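Local coordinates for putative alpha-L-fucosidase (Bacteroides thetaiotaomicron, PDB 3EYP), which probably hydrolyses alpha-L-fucosyl linkages as a glycoside hydrolase of family 29, with a TIM-barrel domain followed by an F5/8 type C domain, at residues Y91-A96 and G103-E108; G80-L83 and Y88-Y91; A331-T336 and Y343-M348; M60-A65 and L294-D299; F28-F33 and G42-A47. All blocks are in the same frame, centred on the assembly; numbering follows the deposited sequence.

Contact 1. Residues Y91-A96 and G103-E108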
# COMPACT_ATOMS: atom_id res chain seq x y z
N TYR A 91 -6.87 17.23 -25.44
CA TYR A 91 -5.71 17.46 -24.54
C TYR A 91 -5.15 16.09 -24.13
O TYR A 91 -5.27 15.62 -23.00
CB TYR A 91 -6.10 18.37 -23.35
CG TYR A 91 -4.91 19.07 -22.77
CD1 TYR A 91 -4.08 19.86 -23.56
CD2 TYR A 91 -4.56 18.93 -21.42
CE1 TYR A 91 -2.99 20.48 -23.03
CE2 TYR A 91 -3.47 19.53 -20.88
CZ TYR A 91 -2.67 20.29 -21.68
OH TYR A 91 -1.55 20.89 -21.13
N SER A 92 -4.54 15.45 -25.11
CA SER A 92 -4.05 14.08 -25.01
C SER A 92 -2.95 13.73 -25.98
O SER A 92 -2.55 14.52 -26.83
CB SER A 92 -5.20 13.07 -25.25
OG SER A 92 -5.43 12.91 -26.62
N VAL A 93 -2.59 12.45 -25.87
CA VAL A 93 -1.62 11.84 -26.76
C VAL A 93 -2.01 11.95 -28.24
O VAL A 93 -1.17 12.01 -29.11
CB VAL A 93 -1.27 10.35 -26.43
CG1 VAL A 93 -0.33 10.36 -25.23
CG2 VAL A 93 -2.57 9.45 -26.18
N LYS A 94 -3.30 12.07 -28.47
CA LYS A 94 -3.88 12.24 -29.84
C LYS A 94 -3.21 13.39 -30.57
O LYS A 94 -3.12 13.41 -31.80
CB LYS A 94 -5.41 12.55 -29.80
CG LYS A 94 -6.20 11.61 -30.68
CD LYS A 94 -7.65 12.02 -31.04
CE LYS A 94 -8.32 13.14 -30.24
NZ LYS A 94 -9.81 12.90 -29.94
N ASN A 95 -2.71 14.34 -29.78
CA ASN A 95 -2.15 15.61 -30.28
C ASN A 95 -0.72 15.90 -29.87
O ASN A 95 -0.23 17.00 -29.96
CB ASN A 95 -3.07 16.76 -29.97
CG ASN A 95 -4.33 16.72 -30.83
OD1 ASN A 95 -4.26 16.69 -32.07
ND2 ASN A 95 -5.49 16.69 -30.19
N ALA A 96 -0.07 14.82 -29.46
CA ALA A 96 1.34 14.75 -29.13
C ALA A 96 2.20 14.60 -30.38
O ALA A 96 1.73 14.19 -31.45
CB ALA A 96 1.62 13.59 -28.14
N GLY A 103 -0.33 7.23 -30.72
CA GLY A 103 0.06 6.37 -29.60
C GLY A 103 -1.02 6.28 -28.53
O GLY A 103 -2.02 7.02 -28.52
N ASP A 104 -0.77 5.38 -27.61
CA ASP A 104 -1.64 5.15 -26.44
C ASP A 104 -0.81 4.53 -25.33
O ASP A 104 -0.47 3.36 -25.35
CB ASP A 104 -2.83 4.29 -26.85
CG ASP A 104 -3.86 4.06 -25.73
OD1 ASP A 104 -3.56 4.30 -24.53
OD2 ASP A 104 -4.95 3.58 -26.07
N VAL A 105 -0.42 5.37 -24.40
CA VAL A 105 0.44 4.93 -23.32
C VAL A 105 -0.33 3.99 -22.35
O VAL A 105 0.22 2.98 -21.92
CB VAL A 105 1.09 6.10 -22.55
CG1 VAL A 105 2.02 5.56 -21.53
CG2 VAL A 105 1.86 7.03 -23.54
N VAL A 106 -1.59 4.28 -22.14
CA VAL A 106 -2.44 3.42 -21.28
C VAL A 106 -2.48 1.98 -21.89
O VAL A 106 -2.24 1.01 -21.20
CB VAL A 106 -3.84 3.97 -20.98
CG1 VAL A 106 -4.56 3.03 -20.04
CG2 VAL A 106 -3.76 5.36 -20.21
N ARG A 107 -2.68 1.91 -23.18
CA ARG A 107 -2.63 0.64 -23.94
C ARG A 107 -1.33 -0.11 -23.67
O ARG A 107 -1.34 -1.24 -23.25
CB ARG A 107 -2.77 0.87 -25.44
CG ARG A 107 -3.04 -0.38 -26.31
CD ARG A 107 -4.17 -1.29 -25.80
NE ARG A 107 -5.47 -0.65 -26.02
CZ ARG A 107 -6.59 -0.97 -25.40
NH1 ARG A 107 -6.61 -1.95 -24.52
NH2 ARG A 107 -7.71 -0.32 -25.66
N GLU A 108 -0.21 0.50 -23.99
CA GLU A 108 1.13 -0.08 -23.75
C GLU A 108 1.31 -0.60 -22.32
O GLU A 108 1.83 -1.69 -22.06
CB GLU A 108 2.22 0.95 -24.11
CG GLU A 108 2.09 1.38 -25.59
CD GLU A 108 3.35 1.91 -26.26
OE1 GLU A 108 4.47 1.63 -25.79
OE2 GLU A 108 3.18 2.55 -27.33
O HOH W 1 0.55 9.67 -29.75
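Val-93 and Gly-103 face each other across this contact, and Val-105 adds a smaller share. The nearest atoms are Val-93 CG2 and the carbonyl oxygen Gly-103 O, 3.4 Å apart. One methyl of the valine thus rests against a peptide group. The other branch reaches the start of helix 105-116: Val-93 CG1 lies 4.3 Å from Val-105 CG2, a loose apolar contact. With chi1 at -77°, CG1 stands opposite the carbonyl carbon of Val-93 and CG2 sits between that carbon and the backbone N. The two methyls are thereby divided between Gly-103 and Val-105.

No direct hydrogen bond joins the segments. A water fills that role. It donates to Val-93 O at 3.0 Å and accepts from Gly-103 N at 2.8 Å. Each segment also holds its own shape. Ser-92 OG accepts from Lys-94 N at 2.9 Å, which makes an ST turn. Asp-104 is the N-cap of the helix: its OD1 takes Arg-107 N at 2.9 Å, with the donor well above the carboxylate plane. The other oxygen, OD2, is bonded to Tyr-157 OH.

Across these two segments, the Val-93 methyls and one water make the join; a backbone bond between Val-105 and Leu-83 also holds the helix start to the loop. One methyl packs closely on a carbonyl oxygen, the other only loosely on a valine, and the water satisfies two backbone atoms.

Contact 2. Residues G80-L83 and Y88-Y91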
# COMPACT_ATOMS: atom_id res chain seq x y z
N GLY A 80 -4.43 17.71 -16.59
CA GLY A 80 -5.53 17.27 -17.43
C GLY A 80 -5.11 16.58 -18.73
O GLY A 80 -5.95 16.24 -19.55
N PHE A 81 -3.82 16.41 -18.93
CA PHE A 81 -3.29 15.72 -20.16
C PHE A 81 -3.54 14.24 -20.05
O PHE A 81 -3.09 13.62 -19.12
CB PHE A 81 -1.82 16.01 -20.39
CG PHE A 81 -1.24 15.36 -21.64
CD1 PHE A 81 -1.41 15.94 -22.91
CD2 PHE A 81 -0.47 14.21 -21.53
CE1 PHE A 81 -0.86 15.36 -24.02
CE2 PHE A 81 0.09 13.60 -22.66
CZ PHE A 81 -0.06 14.18 -23.90
N CYS A 82 -4.26 13.68 -21.02
CA CYS A 82 -4.63 12.26 -21.06
C CYS A 82 -3.66 11.38 -21.87
O CYS A 82 -3.24 11.73 -22.98
CB CYS A 82 -6.09 12.09 -21.56
SG CYS A 82 -7.33 12.88 -20.54
N LEU A 83 -3.23 10.30 -21.23
CA LEU A 83 -2.21 9.40 -21.74
C LEU A 83 -2.77 8.38 -22.77
O LEU A 83 -2.02 7.58 -23.29
CB LEU A 83 -1.45 8.68 -20.61
CG LEU A 83 -0.43 9.52 -19.81
CD1 LEU A 83 0.48 8.59 -18.96
CD2 LEU A 83 0.43 10.33 -20.78
N TYR A 88 -13.06 12.13 -25.84
CA TYR A 88 -13.77 13.19 -25.15
C TYR A 88 -13.00 14.48 -24.88
O TYR A 88 -13.52 15.41 -24.27
CB TYR A 88 -14.39 12.66 -23.83
CG TYR A 88 -15.45 11.60 -24.15
CD1 TYR A 88 -16.71 11.94 -24.55
CD2 TYR A 88 -15.12 10.25 -24.13
CE1 TYR A 88 -17.64 10.96 -24.91
CE2 TYR A 88 -16.01 9.28 -24.48
CZ TYR A 88 -17.28 9.63 -24.87
OH TYR A 88 -18.18 8.63 -25.19
N THR A 89 -11.81 14.51 -25.39
CA THR A 89 -10.86 15.66 -25.34
C THR A 89 -9.83 15.57 -26.45
O THR A 89 -9.59 14.49 -27.03
CB THR A 89 -10.07 15.72 -23.96
OG1 THR A 89 -9.32 16.94 -23.84
CG2 THR A 89 -9.14 14.50 -23.78
N ASP A 90 -9.21 16.71 -26.70
CA ASP A 90 -8.02 16.80 -27.54
C ASP A 90 -6.72 16.97 -26.73
O ASP A 90 -5.63 16.93 -27.31
CB ASP A 90 -8.15 17.92 -28.56
CG ASP A 90 -9.01 17.53 -29.76
OD1 ASP A 90 -8.60 16.58 -30.47
OD2 ASP A 90 -10.07 18.13 -29.94
N TYR A 91 -6.87 17.23 -25.44
CA TYR A 91 -5.71 17.46 -24.54
C TYR A 91 -5.15 16.09 -24.13
O TYR A 91 -5.27 15.62 -23.00
CB TYR A 91 -6.10 18.37 -23.35
CG TYR A 91 -4.91 19.07 -22.77
CD1 TYR A 91 -4.08 19.86 -23.56
CD2 TYR A 91 -4.56 18.93 -21.42
CE1 TYR A 91 -2.99 20.48 -23.03
CE2 TYR A 91 -3.47 19.53 -20.88
CZ TYR A 91 -2.67 20.29 -21.68
OH TYR A 91 -1.55 20.89 -21.13
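The backbones approach at Phe-81 and Tyr-91, where Cys-82 N donates to Tyr-91 O at 3.0 Å, nearly straight at 171° and in the carbonyl plane. The same oxygen receives a CA-H...O contact from Phe-81 CA at 3.5 Å.

The two rings form a T-shaped pair. The edge of Phe-81 points to the face of Tyr-91, with centroids 5.8 Å apart and planes at 89°. The backbone of 80-83 also packs on the tyrosine. Gly-80 O meets the ring at its edge, 3.6 Å from Tyr-91 CD2. CE2 of Tyr-91 lies 3.9 Å from Phe-81 CB. The tyrosine CG is turned away from its own backbone N (chi1 -156°), which lays the ring alongside Gly-80 and Phe-81. Its hydroxyl goes on to Ala-44 O, and its ring also stacks with His-130.

Thr-89 uses both branches. Its OG1 accepts from Tyr-91 N at 2.9 Å in an ST turn, while CG2 lies 4.0 Å from Cys-82 SG. A valine in place of Thr-89 would probably leave Tyr-91 N without its acceptor and free the turn that presents the tyrosine.

Both segments belong to the loop between strand 70-76 and helix 105-116. One backbone hydrogen bond pairs the two segments, and Cys-82 makes a further backbone bond to Val-93. The edge of Phe-81 packs on the face of the tyrosine ring, which should limit its rotation, and the hydroxyl bond to Ala-44 ties its far end to a second loop.

Contact 3. Residues A331-T336 and Y343-M348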
# COMPACT_ATOMS: atom_id res chain seq x y z
N ALA A 331 11.44 -24.61 17.66
CA ALA A 331 11.21 -24.37 19.11
C ALA A 331 10.24 -25.36 19.73
O ALA A 331 9.41 -25.98 19.06
CB ALA A 331 10.73 -22.91 19.38
N LYS A 332 10.40 -25.54 21.03
CA LYS A 332 9.39 -26.22 21.83
C LYS A 332 8.50 -25.12 22.32
O LYS A 332 8.99 -24.12 22.81
CB LYS A 332 9.98 -26.96 23.04
N VAL A 333 7.20 -25.31 22.16
CA VAL A 333 6.24 -24.22 22.43
C VAL A 333 5.26 -24.59 23.55
O VAL A 333 4.64 -25.62 23.52
CB VAL A 333 5.46 -23.78 21.12
CG1 VAL A 333 4.62 -22.53 21.35
CG2 VAL A 333 6.43 -23.49 19.97
N LYS A 334 5.16 -23.73 24.56
CA LYS A 334 4.13 -23.83 25.59
C LYS A 334 3.30 -22.52 25.63
O LYS A 334 3.84 -21.43 25.72
CB LYS A 334 4.74 -24.10 26.98
N ALA A 335 1.99 -22.66 25.62
CA ALA A 335 1.10 -21.52 25.71
C ALA A 335 0.01 -21.69 26.75
O ALA A 335 -0.45 -22.77 27.02
CB ALA A 335 0.47 -21.25 24.34
N THR A 336 -0.43 -20.57 27.30
CA THR A 336 -1.72 -20.46 27.96
C THR A 336 -2.78 -20.15 26.89
O THR A 336 -2.49 -19.68 25.80
CB THR A 336 -1.73 -19.35 29.06
OG1 THR A 336 -1.52 -18.07 28.46
CG2 THR A 336 -0.63 -19.59 30.11
N TYR A 343 -5.62 -25.35 16.51
CA TYR A 343 -5.25 -23.95 16.78
C TYR A 343 -4.06 -23.80 17.68
O TYR A 343 -3.89 -22.78 18.35
CB TYR A 343 -6.42 -23.23 17.44
CG TYR A 343 -7.74 -23.26 16.66
CD1 TYR A 343 -7.94 -22.44 15.56
CD2 TYR A 343 -8.80 -24.09 17.08
CE1 TYR A 343 -9.14 -22.45 14.86
CE2 TYR A 343 -10.03 -24.08 16.40
CZ TYR A 343 -10.18 -23.28 15.27
OH TYR A 343 -11.36 -23.29 14.57
N SER A 344 -3.23 -24.82 17.74
CA SER A 344 -2.08 -24.80 18.66
C SER A 344 -1.12 -23.67 18.33
O SER A 344 -1.06 -23.24 17.18
CB SER A 344 -1.26 -26.11 18.58
OG SER A 344 -0.82 -26.35 17.25
N PRO A 345 -0.31 -23.25 19.31
CA PRO A 345 0.63 -22.16 19.08
C PRO A 345 1.68 -22.50 18.08
O PRO A 345 2.33 -21.62 17.51
CB PRO A 345 1.26 -21.91 20.45
CG PRO A 345 1.08 -23.15 21.21
CD PRO A 345 -0.14 -23.86 20.64
N GLU A 346 1.85 -23.80 17.86
CA GLU A 346 2.82 -24.24 16.85
C GLU A 346 2.43 -23.76 15.44
O GLU A 346 3.26 -23.66 14.54
CB GLU A 346 2.99 -25.77 16.84
CG GLU A 346 3.82 -26.25 18.00
CD GLU A 346 2.98 -26.54 19.22
OE1 GLU A 346 1.74 -26.33 19.12
OE2 GLU A 346 3.57 -26.96 20.27
N LYS A 347 1.16 -23.47 15.26
CA LYS A 347 0.69 -22.98 13.96
C LYS A 347 1.39 -21.67 13.52
O LYS A 347 1.56 -21.45 12.34
CB LYS A 347 -0.81 -22.80 13.96
CG LYS A 347 -1.47 -24.04 14.32
CD LYS A 347 -1.16 -25.14 13.33
CE LYS A 347 -2.21 -26.23 13.42
NZ LYS A 347 -1.79 -27.26 14.38
N MET A 348 1.79 -20.85 14.49
CA MET A 348 2.38 -19.52 14.21
C MET A 348 3.72 -19.66 13.49
O MET A 348 4.34 -18.67 12.98
CB MET A 348 2.59 -18.73 15.53
CG MET A 348 1.26 -18.18 16.20
SD MET A 348 1.46 -17.11 17.66
CE MET A 348 1.40 -18.25 19.09
O HOH W 2 6.25 -27.56 20.66
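Val-333 CG1 stands trans to its backbone N (chi1 -172°), which carries that methyl to the ring of Pro-345. Glu-346 is bent at its second torsion (chi2 89°), and the bend folds its carboxylate back towards the strand. The apolar part is compact. Val-333 CG1 lies 3.5 Å from Pro-345 CB, and the valine and proline pass alongside each other in opposite directions. Two residues on, Ala-335 CB meets Pro-345 CG at 3.7 Å. The proline ring is therefore touched by two residues on one side of strand 332-335.

The polar part runs through a water. It donates to Glu-346 OE2 at 2.8 Å and accepts from Val-333 N at 2.9 Å. The same OE2 lies 3.8 Å from Val-333 CB, so the carboxylate rests against the valine.

Strand 332-335 is an outer strand of an antiparallel sheet in the F5/8 type C domain. It pairs with strand 366-372, where Ile-368 also touches Val-333 and Ala-335. The 3-10 segment beginning at Pro-345 lies against this edge strand, and Pro-345 also touches Phe-357. Proline packing brings the segment close, while the water lets the carboxylate reach a strand amide without a direct bond.

Contact 4. Residues M60-A65 and L294-D299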
# COMPACT_ATOMS: atom_id res chain seq x y z
N MET A 60 7.93 -3.05 -16.26
CA MET A 60 7.45 -4.29 -15.62
C MET A 60 8.64 -5.11 -15.12
O MET A 60 8.56 -5.79 -14.13
CB MET A 60 6.59 -5.18 -16.51
CG MET A 60 5.18 -4.68 -16.92
SD MET A 60 4.19 -3.79 -15.71
CE MET A 60 3.99 -2.22 -16.51
N GLN A 61 9.74 -5.02 -15.81
CA GLN A 61 10.96 -5.79 -15.37
C GLN A 61 11.49 -5.23 -14.06
O GLN A 61 11.92 -5.96 -13.15
CB GLN A 61 12.03 -5.75 -16.47
CG GLN A 61 11.65 -6.55 -17.69
CD GLN A 61 12.26 -6.02 -18.99
OE1 GLN A 61 13.31 -5.38 -18.98
NE2 GLN A 61 11.60 -6.32 -20.12
N THR A 62 11.37 -3.92 -13.93
CA THR A 62 11.70 -3.26 -12.66
C THR A 62 10.86 -3.86 -11.49
O THR A 62 11.38 -4.20 -10.43
CB THR A 62 11.56 -1.72 -12.76
OG1 THR A 62 12.61 -1.22 -13.61
CG2 THR A 62 11.68 -1.02 -11.37
N LEU A 63 9.58 -3.97 -11.74
CA LEU A 63 8.65 -4.47 -10.75
C LEU A 63 8.87 -5.92 -10.46
O LEU A 63 8.72 -6.35 -9.32
CB LEU A 63 7.20 -4.28 -11.16
CG LEU A 63 6.79 -2.82 -11.40
CD1 LEU A 63 5.30 -2.71 -11.53
CD2 LEU A 63 7.38 -1.80 -10.33
N LYS A 64 9.18 -6.71 -11.49
CA LYS A 64 9.44 -8.13 -11.26
C LYS A 64 10.62 -8.28 -10.30
O LYS A 64 10.53 -8.97 -9.29
CB LYS A 64 9.74 -8.88 -12.56
CG LYS A 64 8.55 -9.03 -13.37
CD LYS A 64 7.63 -10.12 -12.84
CE LYS A 64 6.47 -10.35 -13.79
NZ LYS A 64 5.59 -11.42 -13.24
N ALA A 65 11.70 -7.59 -10.61
CA ALA A 65 12.92 -7.70 -9.81
C ALA A 65 12.68 -7.18 -8.41
O ALA A 65 13.46 -7.46 -7.48
CB ALA A 65 14.09 -6.95 -10.41
N LEU A 294 4.69 2.85 -3.95
CA LEU A 294 5.96 3.48 -4.24
C LEU A 294 6.04 3.91 -5.67
O LEU A 294 5.92 3.11 -6.59
CB LEU A 294 7.12 2.49 -3.98
CG LEU A 294 8.57 2.95 -4.06
CD1 LEU A 294 8.89 4.11 -3.07
CD2 LEU A 294 9.52 1.72 -3.81
N ASN A 295 6.33 5.20 -5.81
CA ASN A 295 6.43 5.88 -7.13
C ASN A 295 7.81 5.85 -7.77
O ASN A 295 8.81 6.26 -7.17
CB ASN A 295 5.93 7.33 -7.02
CG ASN A 295 6.08 8.08 -8.32
OD1 ASN A 295 5.31 7.88 -9.25
ND2 ASN A 295 7.05 8.97 -8.36
N PHE A 296 7.81 5.31 -9.00
CA PHE A 296 8.95 5.35 -9.94
C PHE A 296 8.53 6.23 -11.13
O PHE A 296 7.66 5.82 -11.91
CB PHE A 296 9.22 3.95 -10.53
CG PHE A 296 9.51 2.87 -9.51
CD1 PHE A 296 10.80 2.47 -9.27
CD2 PHE A 296 8.48 2.29 -8.80
CE1 PHE A 296 11.10 1.47 -8.36
CE2 PHE A 296 8.76 1.30 -7.85
CZ PHE A 296 10.08 0.88 -7.64
N PRO A 297 9.11 7.46 -11.26
CA PRO A 297 8.74 8.31 -12.41
C PRO A 297 9.59 8.06 -13.67
O PRO A 297 10.81 8.18 -13.64
CB PRO A 297 8.97 9.74 -11.84
CG PRO A 297 10.14 9.58 -10.94
CD PRO A 297 9.85 8.23 -10.25
N PRO A 298 8.96 7.60 -14.77
CA PRO A 298 9.70 7.43 -16.02
C PRO A 298 10.25 8.76 -16.53
O PRO A 298 9.68 9.83 -16.33
CB PRO A 298 8.66 6.88 -16.96
CG PRO A 298 7.54 6.32 -16.04
CD PRO A 298 7.55 7.26 -14.93
N ASP A 299 11.36 8.65 -17.22
CA ASP A 299 12.02 9.78 -17.80
C ASP A 299 11.50 10.17 -19.18
O ASP A 299 10.50 9.69 -19.66
CB ASP A 299 13.55 9.58 -17.79
CG ASP A 299 14.03 8.69 -18.88
OD1 ASP A 299 13.16 7.99 -19.46
OD2 ASP A 299 15.27 8.76 -19.18
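The contact between Phe-296 and the pair Thr-62 and Leu-63 is wholly apolar, with no hydrogen bond between the segments. Thr-62 CG2 lies 3.9 Å from Phe-296 CE1. Leu-63 CD2 lies 4.2 Å from CE2 of the same ring. Two neighbouring helix residues thus touch the ring's two CE positions. Both methyls approach it obliquely. The phenylalanine and threonine reach out from opposite directions, bridging backbones whose nearest CA atoms, Thr-62 CA and Phe-296 CA, are 9.4 Å apart. Thr-62 has chi1 at -69°, with CG2 trans to the backbone N. This gives its methyl to the ring and leaves the hydroxyl for another partner.

The polar bonds are made with other partners. Thr-62 OG1 is hydrogen-bonded to Ser-309 OG on helix 306-323. That helix also covers Phe-296 through Asp-308 and Ala-312. Within helix 56-65, Lys-64 N donates to Met-60 O at 2.9 Å, an ordinary helical bond.

Leu-63 also packs on Ala-24 and Phe-26 of strand 22-26, and Phe-296 meets Phe-26 too. Strand 22-26 lies beside strand 291-295 in the parallel sheet. Such packing of an outer helix against the parallel strands suits the TIM barrel, the fold of this domain, in which helices surround the strands.

Contact 5. Residues F28-F33 and G42-A47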
# COMPACT_ATOMS: atom_id res chain seq x y z
N PHE A 28 3.82 9.89 -14.77
CA PHE A 28 4.32 10.17 -16.13
C PHE A 28 3.25 10.92 -16.91
O PHE A 28 2.03 10.64 -16.84
CB PHE A 28 4.66 8.85 -16.79
CG PHE A 28 5.22 8.95 -18.21
CD1 PHE A 28 6.48 9.53 -18.45
CD2 PHE A 28 4.55 8.30 -19.24
CE1 PHE A 28 7.02 9.53 -19.71
CE2 PHE A 28 5.08 8.30 -20.55
CZ PHE A 28 6.29 8.92 -20.80
N GLY A 29 3.72 11.89 -17.64
CA GLY A 29 2.85 12.66 -18.49
C GLY A 29 3.51 13.88 -19.09
O GLY A 29 4.71 13.94 -19.28
N ILE A 30 2.68 14.88 -19.34
CA ILE A 30 3.17 16.08 -20.01
C ILE A 30 4.14 16.84 -19.09
O ILE A 30 5.10 17.45 -19.54
CB ILE A 30 1.97 16.97 -20.54
CG1 ILE A 30 2.49 18.03 -21.51
CG2 ILE A 30 1.15 17.58 -19.39
CD1 ILE A 30 1.34 18.56 -22.37
N ASN A 31 3.90 16.78 -17.79
CA ASN A 31 4.81 17.46 -16.84
C ASN A 31 6.29 17.06 -17.01
O ASN A 31 7.22 17.85 -16.81
CB ASN A 31 4.47 17.18 -15.36
CG ASN A 31 3.18 17.79 -14.88
OD1 ASN A 31 2.53 18.57 -15.54
ND2 ASN A 31 2.82 17.44 -13.63
N THR A 32 6.48 15.82 -17.40
CA THR A 32 7.76 15.20 -17.53
C THR A 32 8.58 15.90 -18.62
O THR A 32 9.79 15.85 -18.61
CB THR A 32 7.65 13.71 -17.98
OG1 THR A 32 6.76 12.99 -17.10
CG2 THR A 32 9.01 13.00 -18.02
N PHE A 33 7.87 16.52 -19.53
CA PHE A 33 8.50 17.14 -20.74
C PHE A 33 8.65 18.62 -20.57
O PHE A 33 9.22 19.34 -21.44
CB PHE A 33 7.75 16.76 -21.99
CG PHE A 33 7.90 15.33 -22.30
CD1 PHE A 33 8.97 14.88 -23.00
CD2 PHE A 33 7.07 14.40 -21.68
CE1 PHE A 33 9.15 13.51 -23.20
CE2 PHE A 33 7.26 13.06 -21.87
CZ PHE A 33 8.29 12.62 -22.60
N GLY A 42 -2.11 22.91 -17.10
CA GLY A 42 -3.09 22.65 -18.15
C GLY A 42 -2.83 23.48 -19.43
O GLY A 42 -3.61 23.42 -20.41
N LYS A 43 -1.78 24.28 -19.38
CA LYS A 43 -1.44 25.16 -20.50
C LYS A 43 -0.31 24.71 -21.37
O LYS A 43 0.01 25.31 -22.40
CB LYS A 43 -1.13 26.58 -19.99
CG LYS A 43 -2.37 27.32 -19.42
CD LYS A 43 -1.97 28.60 -18.70
CE LYS A 43 -3.15 29.32 -18.13
NZ LYS A 43 -2.77 30.68 -17.58
N ALA A 44 0.35 23.65 -20.98
CA ALA A 44 1.41 23.14 -21.80
C ALA A 44 0.82 22.64 -23.12
O ALA A 44 -0.24 22.01 -23.15
CB ALA A 44 2.18 21.99 -21.12
N SER A 45 1.59 22.88 -24.18
CA SER A 45 1.26 22.36 -25.53
C SER A 45 1.37 20.84 -25.57
O SER A 45 2.41 20.25 -25.24
CB SER A 45 2.14 23.00 -26.64
OG SER A 45 1.84 22.46 -27.94
N THR A 46 0.33 20.21 -26.05
CA THR A 46 0.39 18.76 -26.20
C THR A 46 1.54 18.28 -27.03
O THR A 46 2.02 17.13 -26.83
CB THR A 46 -0.88 18.16 -26.84
OG1 THR A 46 -1.09 18.76 -28.12
CG2 THR A 46 -2.10 18.40 -25.95
N ALA A 47 1.97 19.14 -27.97
CA ALA A 47 3.08 18.81 -28.87
C ALA A 47 4.35 18.33 -28.13
O ALA A 47 5.13 17.52 -28.64
CB ALA A 47 3.49 20.02 -29.74
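Ile-30 points towards Ala-44 and the backbone of Ser-45 and Thr-46, joining two parts of one beta-to-alpha loop of the TIM barrel. This loop runs from strand 22-26 to helix 56-65. The isoleucine is extended, with CG1 opposite its backbone N (chi1 -166°) and CD1 carried further out (chi2 161°). It thus meets the other segment with its terminal methyl. Ala-44 CB points back at it, so two small apolar groups face each other: Ile-30 CD1 is 3.7 Å from Ala-44 CB. Ile-30 CG1 is slightly further from that methyl, at 4.0 Å. CD1 also lies near Thr-46 CA. The CB of Thr-46 points away from Ile-30, and its OG1 is hydrogen-bonded to Asn-95 O.

No hydrogen bond crosses between the segments. Each is shaped from within. Phe-33 N donates to Ile-30 O at 2.9 Å. Gly-29 N donates to Thr-32 OG1 at 3.3 Å. A weak bond links Ala-47 N with Ser-45 OG.

Ile-30 also touches Phe-81 of the neighbouring loop. The shortest approach across the contact is made to a backbone oxygen: Ile-30 CD1 lies 3.5 Å from Ser-45 O.

Contacts 1, 2 and 5 form one cluster of loops, with the start of helix 105-116, on the barrel domain. Contacts 1 and 2 share Tyr-91, whose hydroxyl reaches Ala-44 of contact 5. Contacts 1, 2 and 4 are buried; contacts 3 and 5 are partly exposed. Contact 4 lies nearer the chain centre and joins a helix to the residue just after a barrel strand by apolar contacts. It touches contact 5 where Pro-298 and Asp-299 pack on Phe-28 and Thr-32. Contact 3 stands apart in the other domain, its centre about 57 Å from that of contact 1. Both use a bridging water, whereas contact 2 alone has a direct hydrogen bond between its segments and an aromatic pair.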